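Local coordinates for lysozyme inhibitor LprI-like N-terminal domain-containing protein (Burkholderia thailandensis, PDB 6AR7) that is of unknown function but carries a region related to the lysozyme inhibitor LprI, so a role in countering lysozyme is possible though unproven, at residues R166-L171 and T182-Q187; L87-D92 and R188-F193. One frame throughout, in Å; residues are numbered along the deposited sequence.

Contact 1. Residues R166-L171 and T182-Q187; sequences RYYEKL and TLVAAQ
Y168 lays its ring against L183 and Q187, with CE1 doing most of the touching: it sits 3.5 Å from L183 CG and 3.7 Å from Q187 CB. The approach to both is oblique. The ring is carried across to the other helix because its CG lies anti to the backbone N (chi1 175°). At the far end of the ring the hydroxyl reaches V184, where Y168 OH comes to 3.5 Å from V184 CG2 and lies almost as near to V184 CA, so the phenol tip rests on the backbone side of that residue as well as on its methyl.

L183 serves two neighbours at once. Its CG and CD1 meet the tyrosine ring, while CD1 also packs on L171, with L183 CD1 and L171 CD2 3.7 Å apart. On the second methyl, L183 CD2 lies 3.8 Å from L171 CG, which makes the leucine pair a meeting of branched ends.

Q187 offers only its aliphatic part to the ring. Its chain bends at chi2, and the amide plane stands 52° from that of Y168; the amide oxygen OE1 is hydrogen-bonded to R213 on helix 203-223.

Segments 166-171 and 182-187 run nearly antiparallel (156°), and their axes come no closer than 11.4 Å, a gap spanned by long side chains rather than by close backbones. They belong to helices 155-174 and 180-197, the arms of a helical hairpin joined by a short connection. Helix 203-223 adds L217 against Y168 and F220 against L171, and L96 of helix 73-101 packs on L183. With no hydrogen bond or ion pair passing between the two segments, cohesion here comes from apolar and aromatic packing, and the polar end of Q187 is directed to a third helix instead.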
loop_
_atom_site.group_PDB
_atom_site.type_symbol
_atom_site.label_atom_id
_atom_site.label_comp_id
_atom_site.label_asym_id
_atom_site.label_seq_id
_atom_site.Cartn_x
_atom_site.Cartn_y
_atom_site.Cartn_z
ATOM N N ARG A 166 6.034 -10.647 -13.793
ATOM C CA ARG A 166 6.749 -10.095 -14.939
ATOM C C ARG A 166 7.540 -8.849 -14.550
ATOM O O ARG A 166 8.735 -8.732 -14.846
ATOM C CB ARG A 166 5.753 -9.779 -16.044
ATOM C CG ARG A 166 6.356 -9.221 -17.281
ATOM C CD ARG A 166 5.399 -9.411 -18.432
ATOM N NE ARG A 166 4.305 -8.447 -18.441
ATOM C CZ ARG A 166 4.393 -7.237 -18.984
ATOM N NH1 ARG A 166 5.530 -6.842 -19.549
ATOM N NH2 ARG A 166 3.348 -6.424 -18.965
ATOM N N TYR A 167 6.882 -7.882 -13.920
ATOM C CA TYR A 167 7.617 -6.692 -13.514
ATOM C C TYR A 167 8.569 -6.984 -12.361
ATOM O O TYR A 167 9.631 -6.361 -12.278
ATOM C CB TYR A 167 6.647 -5.557 -13.174
ATOM C CG TYR A 167 6.081 -4.955 -14.433
ATOM C CD1 TYR A 167 6.879 -4.168 -15.259
ATOM C CD2 TYR A 167 4.760 -5.193 -14.824
ATOM C CE1 TYR A 167 6.383 -3.621 -16.429
ATOM C CE2 TYR A 167 4.253 -4.641 -15.993
ATOM C CZ TYR A 167 5.072 -3.856 -16.792
ATOM O OH TYR A 167 4.584 -3.302 -17.951
ATOM N N TYR A 168 8.234 -7.935 -11.481
ATOM C CA TYR A 168 9.175 -8.318 -10.428
ATOM C C TYR A 168 10.487 -8.806 -11.028
ATOM O O TYR A 168 11.576 -8.410 -10.594
ATOM C CB TYR A 168 8.567 -9.396 -9.526
ATOM C CG TYR A 168 9.526 -9.942 -8.490
ATOM C CD1 TYR A 168 9.640 -9.343 -7.250
ATOM C CD2 TYR A 168 10.337 -11.044 -8.766
ATOM C CE1 TYR A 168 10.525 -9.824 -6.301
ATOM C CE2 TYR A 168 11.227 -11.539 -7.823
ATOM C CZ TYR A 168 11.313 -10.917 -6.588
ATOM O OH TYR A 168 12.192 -11.382 -5.637
ATOM N N GLU A 169 10.401 -9.662 -12.035
ATOM C CA GLU A 169 11.615 -10.206 -12.636
ATOM C C GLU A 169 12.381 -9.140 -13.416
ATOM O O GLU A 169 13.613 -9.087 -13.356
ATOM C CB GLU A 169 11.265 -11.397 -13.526
ATOM C CG GLU A 169 10.845 -12.605 -12.700
ATOM C CD GLU A 169 11.950 -13.093 -11.776
ATOM O OE1 GLU A 169 13.141 -12.917 -12.119
ATOM O OE2 GLU A 169 11.628 -13.617 -10.687
ATOM N N LYS A 170 11.670 -8.286 -14.157
ATOM C CA LYS A 170 12.327 -7.177 -14.843
ATOM C C LYS A 170 13.044 -6.259 -13.849
ATOM O O LYS A 170 14.172 -5.828 -14.104
ATOM C CB LYS A 170 11.300 -6.407 -15.679
ATOM C CG LYS A 170 11.867 -5.242 -16.485
ATOM C CD LYS A 170 10.787 -4.588 -17.346
ATOM C CE LYS A 170 11.109 -3.125 -17.652
ATOM N NZ LYS A 170 9.885 -2.287 -17.885
ATOM N N LEU A 171 12.402 -5.942 -12.713
ATOM C CA LEU A 171 13.045 -5.105 -11.698
ATOM C C LEU A 171 14.258 -5.804 -11.102
ATOM O O LEU A 171 15.338 -5.214 -10.988
ATOM C CB LEU A 171 12.050 -4.749 -10.592
ATOM C CG LEU A 171 12.626 -4.063 -9.338
ATOM C CD1 LEU A 171 13.297 -2.724 -9.641
ATOM C CD2 LEU A 171 11.499 -3.871 -8.309
ATOM N N THR A 182 16.864 -6.927 -0.834
ATOM C CA THR A 182 15.812 -6.071 -0.297
ATOM C C THR A 182 14.528 -6.180 -1.115
ATOM O O THR A 182 13.437 -6.074 -0.556
ATOM C CB THR A 182 16.287 -4.619 -0.206
ATOM O OG1 THR A 182 16.240 -4.001 -1.498
ATOM C CG2 THR A 182 17.725 -4.582 0.322
ATOM N N LEU A 183 14.631 -6.397 -2.428
ATOM C CA LEU A 183 13.430 -6.672 -3.213
ATOM C C LEU A 183 12.825 -8.015 -2.819
ATOM O O LEU A 183 11.612 -8.124 -2.625
ATOM C CB LEU A 183 13.756 -6.652 -4.709
ATOM C CG LEU A 183 12.675 -7.136 -5.682
ATOM C CD1 LEU A 183 11.382 -6.337 -5.577
ATOM C CD2 LEU A 183 13.207 -7.127 -7.117
ATOM N N VAL A 184 13.663 -9.053 -2.697
ATOM C CA VAL A 184 13.179 -10.371 -2.286
ATOM C C VAL A 184 12.456 -10.271 -0.948
ATOM O O VAL A 184 11.338 -10.771 -0.784
ATOM C CB VAL A 184 14.344 -11.379 -2.212
ATOM C CG1 VAL A 184 13.852 -12.718 -1.685
ATOM C CG2 VAL A 184 15.006 -11.548 -3.578
ATOM N N ALA A 185 13.079 -9.600 0.022
ATOM C CA ALA A 185 12.496 -9.513 1.355
ATOM C C ALA A 185 11.200 -8.695 1.347
ATOM O O ALA A 185 10.194 -9.097 1.954
ATOM C CB ALA A 185 13.519 -8.923 2.323
ATOM N N ALA A 186 11.200 -7.540 0.671
ATOM C CA ALA A 186 9.990 -6.718 0.644
ATOM C C ALA A 186 8.839 -7.447 -0.030
ATOM O O ALA A 186 7.700 -7.415 0.458
ATOM C CB ALA A 186 10.255 -5.395 -0.070
ATOM N N GLN A 187 9.118 -8.120 -1.151
ATOM C CA GLN A 187 8.064 -8.788 -1.897
ATOM C C GLN A 187 7.492 -9.962 -1.113
ATOM O O GLN A 187 6.283 -10.216 -1.153
ATOM C CB GLN A 187 8.604 -9.281 -3.235
ATOM C CG GLN A 187 7.536 -9.910 -4.095
ATOM C CD GLN A 187 6.480 -8.910 -4.515
ATOM O OE1 GLN A 187 6.672 -7.696 -4.417
ATOM N NE2 GLN A 187 5.365 -9.413 -4.992
#

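Contact 2. Residues L87-D92 and R188-F193; sequences LAWRKD and REWAAF
Segments 87-92 of helix 73-101 and 188-193 of helix 180-197 run nearly antiparallel (159°), their axes 8.2 Å apart at closest, and the backbones come nearest at W89 and E189. W89 lies beside W190, both side chains pointing the same way, in an edge-to-face pair whose planes stand at 79°. The pyrrole edge of W190 is directed at one face of the W89 indole, bringing W190 CD1 to 3.5 Å from W89 CZ2. W190 CB sits over the five-membered ring of W89, 3.7 Å from its centroid, as a CH-pi contact. Above the opposite face lies R90 NH1, toward the rim, so the indole is sandwiched; its NE1 is hydrogen-bonded to E93. F193 completes the aromatic cluster, its ring nearly parallel to W89 but slid aside, with F193 CD2 4.0 Å from W89 CE3.

On another side of the interface, E189 CB packs against W89 CA. E189 CG lies anti to the carbonyl carbon, beside the backbone N, and the chain extended beyond it carries the carboxylate to D92. E189 OE2 and D92 OD2 are only 2.6 Å apart, with the carboxylate planes 29° from each other. A water donates to A88 O at 2.8 Å and, over a longer distance, to E189 OE1. Two acid oxygens this close suggest that one group holds a proton, which would ease their repulsion beside the aromatic packing.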
loop_
_atom_site.group_PDB
_atom_site.type_symbol
_atom_site.label_atom_id
_atom_site.label_comp_id
_atom_site.label_asym_id
_atom_site.label_seq_id
_atom_site.Cartn_x
_atom_site.Cartn_y
_atom_site.Cartn_z
ATOM N N LEU A 87 2.344 -3.935 8.552
ATOM C CA LEU A 87 3.437 -3.210 9.181
ATOM C C LEU A 87 4.787 -3.823 8.836
ATOM O O LEU A 87 5.755 -3.095 8.586
ATOM C CB LEU A 87 3.231 -3.177 10.693
ATOM C CG LEU A 87 2.075 -2.274 11.117
ATOM C CD1 LEU A 87 1.743 -2.487 12.588
ATOM C CD2 LEU A 87 2.450 -0.829 10.839
ATOM N N ALA A 88 4.880 -5.156 8.844
ATOM C CA ALA A 88 6.147 -5.793 8.498
ATOM C C ALA A 88 6.521 -5.522 7.048
ATOM O O ALA A 88 7.696 -5.296 6.733
ATOM C CB ALA A 88 6.094 -7.301 8.761
ATOM N N TRP A 89 5.542 -5.556 6.145
ATOM C CA TRP A 89 5.834 -5.226 4.756
ATOM C C TRP A 89 6.318 -3.785 4.629
ATOM O O TRP A 89 7.349 -3.523 3.994
ATOM C CB TRP A 89 4.603 -5.465 3.877
ATOM C CG TRP A 89 4.740 -4.795 2.526
ATOM C CD1 TRP A 89 5.813 -4.857 1.688
ATOM C CD2 TRP A 89 3.768 -3.971 1.876
ATOM N NE1 TRP A 89 5.579 -4.106 0.568
ATOM C CE2 TRP A 89 4.333 -3.545 0.659
ATOM C CE3 TRP A 89 2.482 -3.523 2.222
ATOM C CZ2 TRP A 89 3.652 -2.710 -0.234
ATOM C CZ3 TRP A 89 1.799 -2.702 1.334
ATOM C CH2 TRP A 89 2.385 -2.305 0.118
ATOM N N ARG A 90 5.601 -2.838 5.255
ATOM C CA ARG A 90 5.983 -1.431 5.154
ATOM C C ARG A 90 7.409 -1.214 5.649
ATOM O O ARG A 90 8.164 -0.444 5.050
ATOM C CB ARG A 90 5.009 -0.529 5.932
ATOM C CG ARG A 90 3.539 -0.537 5.427
ATOM C CD ARG A 90 3.453 -0.363 3.927
ATOM N NE ARG A 90 4.062 0.893 3.482
ATOM C CZ ARG A 90 4.424 1.131 2.227
ATOM N NH1 ARG A 90 4.250 0.184 1.305
ATOM N NH2 ARG A 90 4.975 2.298 1.902
ATOM N N LYS A 91 7.807 -1.905 6.722
ATOM C CA LYS A 91 9.161 -1.736 7.250
ATOM C C LYS A 91 10.219 -2.111 6.212
ATOM O O LYS A 91 11.203 -1.388 6.033
ATOM C CB LYS A 91 9.348 -2.551 8.534
ATOM N N ASP A 92 10.050 -3.243 5.525
ATOM C CA ASP A 92 11.060 -3.629 4.541
ATOM C C ASP A 92 10.871 -2.927 3.201
ATOM O O ASP A 92 11.854 -2.665 2.498
ATOM C CB ASP A 92 11.075 -5.143 4.347
ATOM C CG ASP A 92 11.920 -5.850 5.397
ATOM O OD1 ASP A 92 12.716 -5.167 6.076
ATOM O OD2 ASP A 92 11.828 -7.088 5.513
ATOM N N ARG A 188 8.350 -10.704 -0.416
ATOM C CA ARG A 188 7.867 -11.811 0.403
ATOM C C ARG A 188 6.911 -11.308 1.480
ATOM O O ARG A 188 5.871 -11.920 1.734
ATOM C CB ARG A 188 9.047 -12.556 1.014
ATOM C CG ARG A 188 8.678 -13.646 1.985
ATOM C CD ARG A 188 9.932 -14.414 2.438
ATOM N NE ARG A 188 10.920 -13.544 3.084
ATOM C CZ ARG A 188 12.189 -13.433 2.695
ATOM N NH1 ARG A 188 12.634 -14.149 1.668
ATOM N NH2 ARG A 188 13.017 -12.615 3.335
ATOM N N GLU A 189 7.231 -10.183 2.117
ATOM C CA GLU A 189 6.313 -9.729 3.148
ATOM C C GLU A 189 5.071 -9.089 2.548
ATOM O O GLU A 189 3.990 -9.180 3.139
ATOM C CB GLU A 189 7.023 -8.811 4.131
ATOM C CG GLU A 189 7.784 -9.644 5.151
ATOM C CD GLU A 189 8.875 -8.877 5.827
ATOM O OE1 GLU A 189 9.277 -9.269 6.948
ATOM O OE2 GLU A 189 9.328 -7.881 5.229
ATOM N N TRP A 190 5.185 -8.485 1.366
ATOM C CA TRP A 190 3.980 -8.035 0.693
ATOM C C TRP A 190 3.037 -9.213 0.432
ATOM O O TRP A 190 1.830 -9.117 0.687
ATOM C CB TRP A 190 4.322 -7.293 -0.609
ATOM C CG TRP A 190 3.070 -6.946 -1.329
ATOM C CD1 TRP A 190 2.325 -5.824 -1.167
ATOM C CD2 TRP A 190 2.352 -7.773 -2.252
ATOM N NE1 TRP A 190 1.195 -5.888 -1.943
ATOM C CE2 TRP A 190 1.193 -7.071 -2.625
ATOM C CE3 TRP A 190 2.585 -9.032 -2.805
ATOM C CZ2 TRP A 190 0.263 -7.588 -3.529
ATOM C CZ3 TRP A 190 1.655 -9.552 -3.696
ATOM C CH2 TRP A 190 0.517 -8.823 -4.057
ATOM N N ALA A 191 3.573 -10.342 -0.051
ATOM C CA ALA A 191 2.721 -11.480 -0.391
ATOM C C ALA A 191 2.063 -12.068 0.846
ATOM O O ALA A 191 0.893 -12.456 0.803
ATOM C CB ALA A 191 3.529 -12.559 -1.130
ATOM N N ALA A 192 2.791 -12.121 1.964
ATOM C CA ALA A 192 2.186 -12.551 3.219
ATOM C C ALA A 192 1.088 -11.578 3.661
ATOM O O ALA A 192 0.067 -11.998 4.213
ATOM C CB ALA A 192 3.264 -12.695 4.299
ATOM N N PHE A 193 1.284 -10.270 3.443
ATOM C CA PHE A 193 0.204 -9.318 3.705
ATOM C C PHE A 193 -0.986 -9.585 2.788
ATOM O O PHE A 193 -2.136 -9.666 3.242
ATOM C CB PHE A 193 0.708 -7.878 3.546
ATOM C CG PHE A 193 -0.389 -6.853 3.347
ATOM C CD1 PHE A 193 -1.277 -6.556 4.363
ATOM C CD2 PHE A 193 -0.510 -6.173 2.145
ATOM C CE1 PHE A 193 -2.281 -5.613 4.177
ATOM C CE2 PHE A 193 -1.505 -5.233 1.945
ATOM C CZ PHE A 193 -2.393 -4.948 2.963
HETATM O O HOH W 1 9.796 -6.355 8.335
#

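Both contacts draw on helix 180-197: contact 1 uses its residues 182-187 to meet helix 155-174, and contact 2 uses the next turns, 188-193, to meet helix 73-101. Their centres lie about 13 Å apart. The two contacts also touch directly, A186 O approaching W89 CD1 at 3.4 Å, and A185 CB lying 4.1 Å from D92 OD2. R213 of helix 203-223 joins the surroundings of both, hydrogen-bonding through NE to Q187 OE1 and packing on W89 and W190. Contact 1 ties helices close in sequence, whereas contact 2 joins the C-terminal part to a helix almost a hundred residues earlier, within this all-helical chain.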